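PDB 5BNF: uncharacterized protein from Sus scrofa, which is porcine CD38, a member of the ADP-ribosyl cyclase family whose fold includes a four-stranded parallel sheet. Local coordinates for residues Asp72-Trp77 with Gly153-Phe158. Numbering follows the deposited sequence.
Sequences DKTVFW and GMVQVF
The Phe158 ring meets Val75 by its edge: Phe158 CE1 lies 3.5 Å from Val75 CG1, near the ring plane. Phe76 O sits at the same ring's edge, in plane, close to CD1. With CG1 anti to the backbone N (chi1 177°), Val75 sets that methyl against the Phe158 edge; the two residues' side chains cross obliquely. Trp192 of strand 186-194 stacks on the Phe158 ring. The Phe76 side chain leaves the strand on the other face of the sheet, which also carries Val157. Phe76 CB touches Val157 CG2 at 3.7 Å, and Gln156 O approaches the Phe76 ring obliquely. Phe147 and Phe173, from helices 135-149 and 172-180, also meet this ring. The backbones run parallel. Gln156 N donates a hydrogen bond to Thr74 O (3.2 Å). Phe76 N donates one to Gln156 O, and Phe158 N one to Phe76 O. In the loop, Met154 N donates a hydrogen bond to Asp72 OD1 at 2.9 Å, from 40° above the carboxylate plane. Asp72 CA also makes a CA-H...O contact with Met154 O at 3.1 Å. Main-chain hydrogen bonds thus hold outermost strand 75-77 to its neighbour 153-160, while a carboxylate, not a carbonyl of 72-77, accepts the Met154 N-H.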
ATOM      1  N   ASP A  72     -10.700   8.088  10.594  1.00 39.76           N
ATOM      2  CA  ASP A  72     -11.827   7.172  10.463  1.00 38.67           C
ATOM      3  C   ASP A  72     -12.015   6.695   9.036  1.00 34.15           C
ATOM      4  O   ASP A  72     -12.820   5.805   8.778  1.00 42.04           O
ATOM      5  CB  ASP A  72     -13.118   7.853  10.925  1.00 50.73           C
ATOM      6  CG  ASP A  72     -13.115   8.178  12.404  1.00 58.97           C
ATOM      7  OD1 ASP A  72     -12.058   8.029  13.054  1.00 61.06           O
ATOM      8  OD2 ASP A  72     -14.178   8.588  12.916  1.00 65.17           O
ATOM      9  N   LYS A  73     -11.269   7.283   8.112  1.00 39.25           N
ATOM     10  CA  LYS A  73     -11.383   6.935   6.701  1.00 43.51           C
ATOM     11  C   LYS A  73     -10.372   5.903   6.198  1.00 46.35           C
ATOM     12  O   LYS A  73     -10.602   5.266   5.170  1.00 43.19           O
ATOM     13  CB  LYS A  73     -11.279   8.207   5.865  1.00 54.41           C
ATOM     14  CG  LYS A  73     -12.378   9.221   6.141  1.00 64.75           C
ATOM     15  CD  LYS A  73     -13.612   8.952   5.292  1.00 68.03           C
ATOM     16  CE  LYS A  73     -14.841   8.706   6.156  1.00 69.43           C
ATOM     17  NZ  LYS A  73     -15.153   9.862   7.054  1.00 71.85           N
ATOM     18  N   THR A  74      -9.268   5.731   6.922  1.00 40.03           N
ATOM     19  CA  THR A  74      -8.231   4.772   6.539  1.00 31.48           C
ATOM     20  C   THR A  74      -8.709   3.326   6.543  1.00 27.58           C
ATOM     21  O   THR A  74      -9.147   2.799   7.567  1.00 29.81           O
ATOM     22  CB  THR A  74      -7.022   4.868   7.464  1.00 29.99           C
ATOM     23  OG1 THR A  74      -6.488   6.191   7.398  1.00 28.10           O
ATOM     24  CG2 THR A  74      -5.958   3.883   7.043  1.00 38.82           C
ATOM     25  N   VAL A  75      -8.588   2.685   5.388  1.00 23.49           N
ATOM     26  CA  VAL A  75      -9.005   1.301   5.220  1.00 20.93           C
ATOM     27  C   VAL A  75      -7.900   0.429   4.640  1.00 31.09           C
ATOM     28  O   VAL A  75      -7.144   0.862   3.773  1.00 33.39           O
ATOM     29  CB  VAL A  75     -10.226   1.223   4.303  1.00 26.55           C
ATOM     30  CG1 VAL A  75     -10.617  -0.219   4.073  1.00 23.03           C
ATOM     31  CG2 VAL A  75     -11.383   1.998   4.931  1.00 32.96           C
ATOM     32  N   PHE A  76      -7.821  -0.805   5.132  1.00 33.87           N
ATOM     33  CA  PHE A  76      -6.832  -1.775   4.677  1.00 34.24           C
ATOM     34  C   PHE A  76      -7.527  -3.023   4.143  1.00 43.22           C
ATOM     35  O   PHE A  76      -8.575  -3.433   4.651  1.00 44.73           O
ATOM     36  CB  PHE A  76      -5.916  -2.191   5.834  1.00 38.31           C
ATOM     37  CG  PHE A  76      -4.983  -1.114   6.295  1.00 26.74           C
ATOM     38  CD1 PHE A  76      -3.891  -0.744   5.522  1.00 30.22           C
ATOM     39  CD2 PHE A  76      -5.189  -0.471   7.507  1.00 33.47           C
ATOM     40  CE1 PHE A  76      -3.019   0.253   5.956  1.00 40.41           C
ATOM     41  CE2 PHE A  76      -4.318   0.530   7.946  1.00 16.56           C
ATOM     42  CZ  PHE A  76      -3.236   0.888   7.171  1.00 23.44           C
ATOM     43  N   TRP A  77      -6.941  -3.624   3.114  1.00 36.64           N
ATOM     44  CA  TRP A  77      -7.474  -4.848   2.529  1.00 45.50           C
ATOM     45  C   TRP A  77      -6.304  -5.818   2.495  1.00 47.80           C
ATOM     46  O   TRP A  77      -5.245  -5.497   1.963  1.00 59.27           O
ATOM     47  CB  TRP A  77      -7.974  -4.595   1.113  1.00 52.33           C
ATOM     48  CG  TRP A  77      -7.024  -3.774   0.329  1.00 81.05           C
ATOM     49  CD1 TRP A  77      -6.984  -2.415   0.268  1.00 79.80           C
ATOM     50  CD2 TRP A  77      -5.904  -4.244  -0.431  1.00 94.29           C
ATOM     51  NE1 TRP A  77      -5.910  -2.005  -0.478  1.00 87.28           N
ATOM     52  CE2 TRP A  77      -5.229  -3.108  -0.919  1.00 95.76           C
ATOM     53  CE3 TRP A  77      -5.403  -5.516  -0.744  1.00 99.38           C
ATOM     54  CZ2 TRP A  77      -4.076  -3.201  -1.704  1.00102.40           C
ATOM     55  CZ3 TRP A  77      -4.255  -5.608  -1.523  1.00100.96           C
ATOM     56  CH2 TRP A  77      -3.606  -4.455  -1.995  1.00100.44           C
ATOM     57  N   GLY A 153      -7.863   8.053  14.408  1.00 42.71           N
ATOM     58  CA  GLY A 153      -9.230   7.680  14.733  1.00 30.86           C
ATOM     59  C   GLY A 153      -9.447   6.183  14.666  1.00 28.99           C
ATOM     60  O   GLY A 153      -8.727   5.403  15.287  1.00 35.64           O
ATOM     61  N   MET A 154     -10.446   5.781  13.901  1.00 29.65           N
ATOM     62  CA  MET A 154     -10.764   4.378  13.745  1.00 35.11           C
ATOM     63  C   MET A 154     -10.321   3.886  12.370  1.00 43.84           C
ATOM     64  O   MET A 154     -10.631   4.499  11.352  1.00 41.44           O
ATOM     65  CB  MET A 154     -12.267   4.172  13.930  1.00 20.51           C
ATOM     66  CG  MET A 154     -12.721   2.746  13.769  1.00 39.40           C
ATOM     67  SD  MET A 154     -13.268   2.427  12.095  1.00 62.50           S
ATOM     68  CE  MET A 154     -14.988   2.895  12.237  1.00 53.69           C
ATOM     69  N   VAL A 155      -9.577   2.784  12.354  1.00 40.08           N
ATOM     70  CA  VAL A 155      -9.101   2.195  11.111  1.00 36.35           C
ATOM     71  C   VAL A 155      -9.812   0.873  10.865  1.00 31.99           C
ATOM     72  O   VAL A 155     -10.271   0.212  11.801  1.00 24.94           O
ATOM     73  CB  VAL A 155      -7.572   1.931  11.143  1.00 32.47           C
ATOM     74  CG1 VAL A 155      -6.836   3.226  11.323  1.00 28.37           C
ATOM     75  CG2 VAL A 155      -7.225   0.969  12.270  1.00 38.00           C
ATOM     76  N   GLN A 156      -9.887   0.488   9.599  1.00 25.27           N
ATOM     77  CA  GLN A 156     -10.544  -0.746   9.215  1.00 26.59           C
ATOM     78  C   GLN A 156      -9.657  -1.615   8.339  1.00 25.07           C
ATOM     79  O   GLN A 156      -8.746  -1.126   7.669  1.00 27.40           O
ATOM     80  CB  GLN A 156     -11.827  -0.438   8.438  1.00 19.72           C
ATOM     81  CG  GLN A 156     -12.871   0.331   9.202  1.00 34.47           C
ATOM     82  CD  GLN A 156     -14.065   0.671   8.331  1.00 33.74           C
ATOM     83  OE1 GLN A 156     -14.070   1.669   7.624  1.00 30.65           O
ATOM     84  NE2 GLN A 156     -15.076  -0.184   8.364  1.00 35.51           N
ATOM     85  N   VAL A 157      -9.935  -2.913   8.343  1.00 30.13           N
ATOM     86  CA  VAL A 157      -9.195  -3.845   7.512  1.00 31.62           C
ATOM     87  C   VAL A 157     -10.158  -4.930   7.078  1.00 30.29           C
ATOM     88  O   VAL A 157     -10.914  -5.449   7.898  1.00 38.36           O
ATOM     89  CB  VAL A 157      -8.001  -4.471   8.266  1.00 42.08           C
ATOM     90  CG1 VAL A 157      -8.486  -5.246   9.475  1.00 54.89           C
ATOM     91  CG2 VAL A 157      -7.211  -5.372   7.324  1.00 34.52           C
ATOM     92  N   PHE A 158     -10.164  -5.243   5.784  1.00 29.61           N
ATOM     93  CA  PHE A 158     -11.044  -6.289   5.265  1.00 34.58           C
ATOM     94  C   PHE A 158     -10.242  -7.558   5.013  1.00 28.25           C
ATOM     95  O   PHE A 158      -9.191  -7.531   4.374  1.00 38.96           O
ATOM     96  CB  PHE A 158     -11.745  -5.835   3.974  1.00 31.37           C
ATOM     97  CG  PHE A 158     -12.737  -4.723   4.183  1.00 32.25           C
ATOM     98  CD1 PHE A 158     -12.312  -3.444   4.504  1.00 38.28           C
ATOM     99  CD2 PHE A 158     -14.102  -4.966   4.083  1.00 43.04           C
ATOM    100  CE1 PHE A 158     -13.237  -2.421   4.723  1.00 42.56           C
ATOM    101  CE2 PHE A 158     -15.027  -3.951   4.301  1.00 38.75           C
ATOM    102  CZ  PHE A 158     -14.594  -2.678   4.620  1.00 40.71           C
TER